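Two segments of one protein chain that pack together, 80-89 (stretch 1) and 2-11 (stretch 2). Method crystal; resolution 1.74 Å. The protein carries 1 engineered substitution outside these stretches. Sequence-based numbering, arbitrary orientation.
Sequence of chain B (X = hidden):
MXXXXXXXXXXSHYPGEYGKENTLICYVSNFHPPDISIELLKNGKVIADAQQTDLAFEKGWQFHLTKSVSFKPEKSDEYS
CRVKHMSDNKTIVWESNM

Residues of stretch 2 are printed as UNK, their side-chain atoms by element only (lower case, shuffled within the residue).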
# COMPACT_ATOMS: atom_id res chain seq x y z
N SER B 80 19.39 -6.15 -6.87
CA SER B 80 18.65 -7.02 -5.97
C SER B 80 18.07 -6.26 -4.78
O SER B 80 18.44 -5.11 -4.52
CB SER B 80 19.52 -8.20 -5.50
OG SER B 80 20.66 -7.76 -4.78
N CYS B 81 17.14 -6.90 -4.09
CA CYS B 81 16.55 -6.34 -2.88
C CYS B 81 16.76 -7.34 -1.76
O CYS B 81 16.37 -8.51 -1.88
CB CYS B 81 15.06 -6.06 -3.11
SG CYS B 81 14.17 -5.42 -1.67
N ARG B 82 17.41 -6.89 -0.69
CA ARG B 82 17.66 -7.72 0.48
C ARG B 82 16.75 -7.31 1.63
O ARG B 82 16.76 -6.16 2.07
CB ARG B 82 19.13 -7.65 0.91
CG ARG B 82 19.44 -8.46 2.17
CD ARG B 82 20.93 -8.68 2.35
NE ARG B 82 21.66 -7.43 2.51
CZ ARG B 82 22.90 -7.21 2.06
NH1 ARG B 82 23.55 -8.15 1.39
NH2 ARG B 82 23.48 -6.03 2.26
N VAL B 83 15.96 -8.27 2.09
CA VAL B 83 14.98 -8.03 3.14
C VAL B 83 15.30 -8.87 4.38
O VAL B 83 15.50 -10.09 4.28
CB VAL B 83 13.55 -8.32 2.65
CG1 VAL B 83 12.52 -8.05 3.74
CG2 VAL B 83 13.22 -7.51 1.40
N LYS B 84 15.36 -8.21 5.53
CA LYS B 84 15.60 -8.88 6.81
C LYS B 84 14.42 -8.67 7.76
O LYS B 84 14.20 -7.56 8.27
CB LYS B 84 16.92 -8.40 7.43
CG LYS B 84 18.14 -8.68 6.57
CD LYS B 84 19.42 -8.15 7.19
CE LYS B 84 20.58 -8.33 6.23
NZ LYS B 84 21.88 -7.97 6.85
N HIS B 85 13.67 -9.74 7.98
CA HIS B 85 12.49 -9.73 8.85
C HIS B 85 12.67 -10.81 9.91
O HIS B 85 12.99 -11.95 9.59
CB HIS B 85 11.23 -10.00 8.02
CG HIS B 85 9.95 -9.86 8.79
ND1 HIS B 85 9.06 -10.90 8.94
CD2 HIS B 85 9.41 -8.80 9.43
CE1 HIS B 85 8.02 -10.49 9.65
NE2 HIS B 85 8.21 -9.22 9.96
N MET B 86 12.44 -10.43 11.17
CA MET B 86 12.77 -11.29 12.32
C MET B 86 14.24 -11.71 12.19
O MET B 86 15.13 -10.85 12.18
CB MET B 86 11.83 -12.50 12.40
CG MET B 86 10.35 -12.16 12.42
SD MET B 86 9.87 -11.23 13.88
CE MET B 86 9.95 -12.48 15.16
N SER B 87 14.49 -13.01 12.05
CA SER B 87 15.85 -13.52 11.86
C SER B 87 16.08 -14.07 10.44
O SER B 87 17.10 -14.71 10.17
CB SER B 87 16.18 -14.59 12.91
OG SER B 87 16.08 -14.04 14.21
N ASP B 88 15.13 -13.80 9.54
CA ASP B 88 15.23 -14.21 8.15
C ASP B 88 16.04 -13.21 7.33
O ASP B 88 16.07 -12.03 7.64
CB ASP B 88 13.84 -14.40 7.54
CG ASP B 88 12.99 -15.41 8.30
OD1 ASP B 88 13.55 -16.37 8.85
OD2 ASP B 88 11.76 -15.24 8.34
N ASN B 89 16.69 -13.69 6.28
CA ASN B 89 17.50 -12.84 5.42
C ASN B 89 17.33 -13.29 3.98
O ASN B 89 17.92 -14.28 3.57
CB ASN B 89 18.98 -12.90 5.86
CG ASN B 89 19.90 -12.04 4.99
OD1 ASN B 89 19.46 -11.34 4.08
ND2 ASN B 89 21.19 -12.10 5.28
N UNK B 2 1.69 -14.59 15.76
CA UNK B 2 2.24 -15.37 14.66
C UNK B 2 2.99 -14.45 13.70
O UNK B 2 2.54 -13.32 13.44
c UNK B 2 1.13 -16.12 13.93
c UNK B 2 -0.27 -18.79 13.08
c UNK B 2 0.46 -17.81 12.17
c UNK B 2 1.61 -17.12 12.89
n UNK B 2 -1.01 -19.83 12.30
N UNK B 3 4.12 -14.91 13.18
CA UNK B 3 4.88 -14.17 12.18
C UNK B 3 4.25 -14.37 10.81
O UNK B 3 3.85 -15.48 10.45
c UNK B 3 6.37 -14.60 12.14
c UNK B 3 7.13 -13.83 11.06
c UNK B 3 7.03 -14.37 13.50
N UNK B 4 4.14 -13.28 10.05
CA UNK B 4 3.82 -13.34 8.63
C UNK B 4 5.04 -12.86 7.87
O UNK B 4 5.41 -11.69 7.97
o UNK B 4 1.41 -13.02 8.80
c UNK B 4 2.61 -12.46 8.30
N UNK B 5 5.68 -13.77 7.14
CA UNK B 5 6.89 -13.44 6.39
C UNK B 5 6.55 -12.68 5.11
O UNK B 5 5.56 -12.97 4.46
o UNK B 5 8.17 -15.29 7.26
c UNK B 5 7.68 -14.71 6.07
N UNK B 6 7.39 -11.68 4.76
CA UNK B 6 7.06 -10.77 3.66
C UNK B 6 7.02 -11.42 2.27
O UNK B 6 7.82 -12.31 1.96
c UNK B 6 8.65 -11.31 5.42
c UNK B 6 9.32 -10.43 4.40
c UNK B 6 8.20 -9.74 3.71
N UNK B 7 6.06 -10.97 1.47
CA UNK B 7 6.12 -11.16 0.03
C UNK B 7 7.05 -10.07 -0.48
O UNK B 7 6.96 -8.92 -0.05
c UNK B 7 4.73 -11.02 -0.61
c UNK B 7 2.24 -11.79 -2.58
c UNK B 7 3.45 -10.89 -2.79
n UNK B 7 0.99 -11.08 -2.96
c UNK B 7 4.70 -11.40 -2.09
N UNK B 8 7.97 -10.45 -1.37
CA UNK B 8 9.00 -9.54 -1.87
C UNK B 8 8.98 -9.54 -3.39
O UNK B 8 9.22 -10.58 -4.02
c UNK B 8 11.45 -8.93 -1.86
c UNK B 8 10.41 -9.95 -1.39
c UNK B 8 10.44 -10.10 0.14
c UNK B 8 11.65 -10.84 0.66
N UNK B 9 8.71 -8.38 -3.97
CA UNK B 9 8.62 -8.25 -5.41
C UNK B 9 9.51 -7.13 -5.88
O UNK B 9 9.42 -5.99 -5.40
c UNK B 9 6.27 -9.24 -5.55
n UNK B 9 4.15 -8.26 -4.94
c UNK B 9 7.16 -8.04 -5.84
c UNK B 9 4.81 -8.98 -5.84
o UNK B 9 4.28 -9.41 -6.86
N UNK B 10 10.38 -7.46 -6.83
CA UNK B 10 11.41 -6.55 -7.33
C UNK B 10 11.19 -6.33 -8.82
O UNK B 10 11.12 -7.29 -9.60
c UNK B 10 12.97 -7.58 -5.64
c UNK B 10 13.89 -6.03 -7.36
c UNK B 10 12.84 -7.10 -7.07
N UNK B 11 11.05 -5.06 -9.20
CA UNK B 11 10.69 -4.69 -10.57
C UNK B 11 11.13 -3.26 -10.85
O UNK B 11 11.56 -2.53 -9.95
c UNK B 11 7.24 -4.19 -7.58
o UNK B 11 5.87 -2.36 -6.90
c UNK B 11 8.04 -4.80 -8.54
c UNK B 11 8.30 -4.18 -9.76
c UNK B 11 7.71 -2.93 -10.01
c UNK B 11 6.90 -2.32 -9.06
c UNK B 11 9.18 -4.85 -10.80
c UNK B 11 6.67 -2.95 -7.85
O HOH W 1 9.97 -13.35 8.23

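Position 2 has four side-chain carbons in a row ending in a nitrogen. The chain stays out of reach of stretch 1. An unbranched chain of this length ending in nitrogen is lysine, Lys2.

Position 3 has three side-chain carbons, the first carrying the other two. It points toward stretch 1. One branch carbon lies 3.7 Å from CE1 of His85, and the other lies 3.9 Å from CE of Met86. The fork at CB with two single carbons is valine, Val3. CG1 is the atom near the histidine and CG2 the one near the methionine.

Position 4 has one carbon and then one oxygen. Its CA-to-CB bond points away from stretch 1, so the backbone makes the contact: the carbonyl O of position 4 is 3.3 Å from CE1 of His85. The residue is serine, Ser4. Its OG is hydrogen-bonded elsewhere in the structure.

Position 5 also has one carbon and one oxygen, and its CA-to-CB bond runs sideways. The oxygen is 3.7 Å from OD2 of Asp88, and a water to one side bonds to both. This is a second serine, Ser5. Water 1 is 2.8 Å from OG of Ser5, 2.7 Å from ND1 of His85 and 2.6 Å from OD2 of Asp88. It donates to the aspartate.

Position 6 has three carbons that close a ring onto the backbone nitrogen. One ring carbon is 3.6 Å from ND1 of His85, and another is 4.0 Å from CG1 of Val83. Only proline closes in this way, so this is Pro6. The carbon near the histidine is CD, and the one near the valine is CG.

Position 7 has four carbons in a row and a terminal nitrogen. It is out of reach of stretch 1. The residue is Lys7, whose NZ is hydrogen-bonded elsewhere.

Position 8 has four carbons, forked at the first, with one arm two carbons long. The end of the long arm is 3.7 Å from CB of Val83. The short arm is 4.4 Å from SG of Cys81. The unequal fork identifies isoleucine, Ile8.

Position 9 has three carbons, the third carrying an oxygen and a nitrogen. It points away from stretch 1 and makes no contact. It is Gln9.

Position 10 has three carbons, forked at the first. One branch is 3.6 Å from CB of Cys81. This is Val10. The branch is CG2.

Position 11 has one carbon and then a six-carbon ring bearing an oxygen. It is out of reach. It is Tyr11.

The two strands run nearly antiparallel, at 159°, with axes 7.8 Å apart at closest approach. No direct hydrogen bond joins the stretches. In the strands, Cys81 and Val83 alternate with Ser80, Arg82 and Lys84, whose CA-to-CB bonds point away from stretch 2, and meet Ile8 and Val10 through apolar side chains. Past them, His85 lies against the side chains of Val3 and Pro6 and the backbone at Ser4 and Ser5, and water 1 supplies the polar link.

Stretch 2 (2-11) KVSSPKIQVY
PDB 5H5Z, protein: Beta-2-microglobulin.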